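Local coordinates for major capsid protein (Paramecium bursaria Chlorella virus 1, PDB 5TIQ) that self-assembles as trimers into the large icosahedral, glycosylated capsid shell of a virus that infects chlorella algae, at residues T57-N62 and L162-L167. Residues are numbered along the deposited sequence; the frame is centred on the assembly and turned at random.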
ATOM      1  N   THR A  57      28.290   1.007  20.920  1.00 34.06           N
ATOM      2  CA  THR A  57      28.405  -0.397  20.552  1.00 37.08           C
ATOM      3  C   THR A  57      29.405  -0.529  19.414  1.00 38.65           C
ATOM      4  O   THR A  57      29.299   0.182  18.411  1.00 40.85           O
ATOM      5  CB  THR A  57      27.050  -0.976  20.129  1.00 40.16           C
ATOM      6  OG1 THR A  57      26.222  -1.164  21.283  1.00 55.77           O
ATOM      7  CG2 THR A  57      27.233  -2.302  19.415  1.00 30.18           C
ATOM      8  N   GLN A  58      30.372  -1.426  19.576  1.00 34.10           N
ATOM      9  CA  GLN A  58      31.280  -1.798  18.499  1.00 35.43           C
ATOM     10  C   GLN A  58      30.800  -3.112  17.896  1.00 33.17           C
ATOM     11  O   GLN A  58      30.769  -4.139  18.583  1.00 39.64           O
ATOM     12  CB  GLN A  58      32.714  -1.926  19.012  1.00 36.61           C
ATOM     13  CG  GLN A  58      33.727  -2.305  17.948  1.00 36.45           C
ATOM     14  CD  GLN A  58      35.132  -2.392  18.501  1.00 47.08           C
ATOM     15  OE1 GLN A  58      35.859  -3.348  18.237  1.00 51.17           O
ATOM     16  NE2 GLN A  58      35.523  -1.387  19.276  1.00 51.94           N
ATOM     17  N   ILE A  59      30.427  -3.074  16.614  1.00 31.79           N
ATOM     18  CA  ILE A  59      29.835  -4.238  15.960  1.00 32.79           C
ATOM     19  C   ILE A  59      30.836  -5.385  15.967  1.00 32.45           C
ATOM     20  O   ILE A  59      31.970  -5.245  15.492  1.00 33.78           O
ATOM     21  CB  ILE A  59      29.394  -3.895  14.533  1.00 30.00           C
ATOM     22  CG1 ILE A  59      28.513  -2.644  14.517  1.00 31.11           C
ATOM     23  CG2 ILE A  59      28.657  -5.067  13.908  1.00 26.75           C
ATOM     24  CD1 ILE A  59      27.221  -2.793  15.274  1.00 36.26           C
ATOM     25  N   SER A  60      30.422  -6.525  16.514  1.00 28.62           N
ATOM     26  CA  SER A  60      31.272  -7.705  16.505  1.00 30.67           C
ATOM     27  C   SER A  60      31.356  -8.287  15.095  1.00 31.78           C
ATOM     28  O   SER A  60      30.463  -8.109  14.263  1.00 31.50           O
ATOM     29  CB  SER A  60      30.742  -8.755  17.483  1.00 29.46           C
ATOM     30  OG  SER A  60      29.419  -9.137  17.145  1.00 36.08           O
ATOM     31  N   ARG A  61      32.444  -9.003  14.837  1.00 36.40           N
ATOM     32  CA  ARG A  61      32.746  -9.498  13.494  1.00 43.25           C
ATOM     33  C   ARG A  61      32.393 -10.978  13.367  1.00 41.59           C
ATOM     34  O   ARG A  61      33.240 -11.843  13.147  1.00 47.67           O
ATOM     35  CB  ARG A  61      34.212  -9.240  13.161  1.00 49.05           C
ATOM     36  CG  ARG A  61      34.594  -7.780  13.293  1.00 51.76           C
ATOM     37  CD  ARG A  61      35.990  -7.510  12.781  1.00 59.81           C
ATOM     38  NE  ARG A  61      36.099  -6.137  12.300  1.00 63.81           N
ATOM     39  CZ  ARG A  61      35.850  -5.768  11.048  1.00 60.22           C
ATOM     40  NH1 ARG A  61      35.488  -6.673  10.149  1.00 57.67           N
ATOM     41  NH2 ARG A  61      35.967  -4.497  10.696  1.00 61.81           N
ATOM     42  N   ASN A  62      31.098 -11.258  13.511  1.00 36.04           N
ATOM     43  CA  ASN A  62      30.613 -12.629  13.408  1.00 34.04           C
ATOM     44  C   ASN A  62      30.408 -13.049  11.959  1.00 39.43           C
ATOM     45  O   ASN A  62      30.726 -14.184  11.588  1.00 47.66           O
ATOM     46  CB  ASN A  62      29.314 -12.779  14.190  1.00 29.77           C
ATOM     47  CG  ASN A  62      29.448 -12.319  15.621  1.00 36.58           C
ATOM     48  OD1 ASN A  62      29.325 -11.130  15.914  1.00 43.87           O
ATOM     49  ND2 ASN A  62      29.705 -13.256  16.523  1.00 35.86           N
ATOM     50  N   LEU A 162      26.885  -3.538   4.457  1.00 28.79           N
ATOM     51  CA  LEU A 162      28.223  -3.112   4.851  1.00 30.79           C
ATOM     52  C   LEU A 162      29.138  -4.324   4.973  1.00 31.48           C
ATOM     53  O   LEU A 162      28.842  -5.234   5.758  1.00 33.28           O
ATOM     54  CB  LEU A 162      28.163  -2.353   6.172  1.00 31.66           C
ATOM     55  CG  LEU A 162      29.445  -1.629   6.573  1.00 31.76           C
ATOM     56  CD1 LEU A 162      29.745  -0.529   5.567  1.00 24.86           C
ATOM     57  CD2 LEU A 162      29.333  -1.071   7.982  1.00 34.43           C
ATOM     58  N   PRO A 163      30.234  -4.393   4.218  1.00 32.02           N
ATOM     59  CA  PRO A 163      31.096  -5.580   4.280  1.00 25.30           C
ATOM     60  C   PRO A 163      32.122  -5.527   5.403  1.00 28.15           C
ATOM     61  O   PRO A 163      33.229  -5.012   5.214  1.00 28.09           O
ATOM     62  CB  PRO A 163      31.769  -5.586   2.904  1.00 27.15           C
ATOM     63  CG  PRO A 163      31.834  -4.139   2.524  1.00 28.38           C
ATOM     64  CD  PRO A 163      30.630  -3.470   3.138  1.00 29.97           C
ATOM     65  N   LEU A 164      31.772  -6.076   6.571  1.00 31.94           N
ATOM     66  CA  LEU A 164      32.740  -6.171   7.658  1.00 33.15           C
ATOM     67  C   LEU A 164      33.979  -6.949   7.241  1.00 33.07           C
ATOM     68  O   LEU A 164      35.092  -6.621   7.670  1.00 36.48           O
ATOM     69  CB  LEU A 164      32.103  -6.833   8.879  1.00 26.79           C
ATOM     70  CG  LEU A 164      31.065  -6.026   9.651  1.00 30.39           C
ATOM     71  CD1 LEU A 164      30.705  -6.743  10.941  1.00 29.12           C
ATOM     72  CD2 LEU A 164      31.595  -4.634   9.943  1.00 31.40           C
ATOM     73  N   ILE A 165      33.810  -7.968   6.395  1.00 29.20           N
ATOM     74  CA  ILE A 165      34.932  -8.782   5.947  1.00 27.77           C
ATOM     75  C   ILE A 165      35.948  -7.962   5.161  1.00 28.95           C
ATOM     76  O   ILE A 165      37.120  -8.338   5.088  1.00 28.94           O
ATOM     77  CB  ILE A 165      34.410  -9.976   5.119  1.00 29.83           C
ATOM     78  CG1 ILE A 165      35.543 -10.961   4.822  1.00 33.10           C
ATOM     79  CG2 ILE A 165      33.762  -9.488   3.836  1.00 26.93           C
ATOM     80  CD1 ILE A 165      35.145 -12.086   3.899  1.00 33.37           C
ATOM     81  N   ALA A 166      35.528  -6.842   4.574  1.00 35.14           N
ATOM     82  CA  ALA A 166      36.422  -5.956   3.842  1.00 27.94           C
ATOM     83  C   ALA A 166      36.880  -4.767   4.676  1.00 30.25           C
ATOM     84  O   ALA A 166      37.566  -3.883   4.153  1.00 32.66           O
ATOM     85  CB  ALA A 166      35.748  -5.465   2.561  1.00 27.38           C
ATOM     86  N   LEU A 167      36.521  -4.727   5.959  1.00 30.13           N
ATOM     87  CA  LEU A 167      36.924  -3.640   6.844  1.00 28.67           C
ATOM     88  C   LEU A 167      37.776  -4.173   7.988  1.00 30.54           C
ATOM     89  O   LEU A 167      37.541  -3.842   9.155  1.00 30.01           O
ATOM     90  CB  LEU A 167      35.693  -2.911   7.386  1.00 28.09           C
ATOM     91  CG  LEU A 167      34.869  -2.151   6.346  1.00 27.43           C
ATOM     92  CD1 LEU A 167      33.540  -1.699   6.929  1.00 26.88           C
ATOM     93  CD2 LEU A 167      35.660  -0.965   5.819  1.00 27.80           C
TER
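R61 reaches across from the loop that follows strand 54-58 and sets its guanidinium group against the backbone of the short 3-10 turn that starts at L164. NH1 donates to the backbone oxygen of L164, with 2.5 Å between R61 NH1 and L164 O and an N-H...O angle of 155°. The oxygen lies almost exactly in the guanidinium plane, whereas the donor stands about 50° above the plane of the carbonyl. From the opposite face of that carbonyl comes L167 N, at 2.9 Å from L164 O, so the oxygen is gripped by two N-H groups and the turn is tied to the arginine through an atom that also accepts one of the turn's own backbone bonds. The side chain spans the gap because it runs extended from CG to NE (chi2 -172°); the modelled approach of its NH2 to L167 O is too close to be relied on. NH2 also makes a weak hydrogen bond to H170 O.

Alongside the hydrogen bond, L164 supplies the apolar half of the contact. Its CD2 lies over one face of the guanidinium, while L164 CD1 comes to 3.6 Å from S60 O. The same CD1 meets I59 CG2 at 4.0 Å, the side chains of I59 and L164 crossing at about a right angle. Y207 and V172 also touch L164, and the hydroxyl of Y207 hydrogen-bonds S60 O, so one tyrosine meets both sides of the contact.

Strand 54-58 pairs with 172-178 in one antiparallel sheet, and 162-163 pairs with 65-76 in another. The contact therefore joins the loop leaving one sheet to the turn leaving the other, at an end of the N-terminal jelly-roll domain, one of the two that make up the double jelly-roll capsid proteins of large DNA viruses.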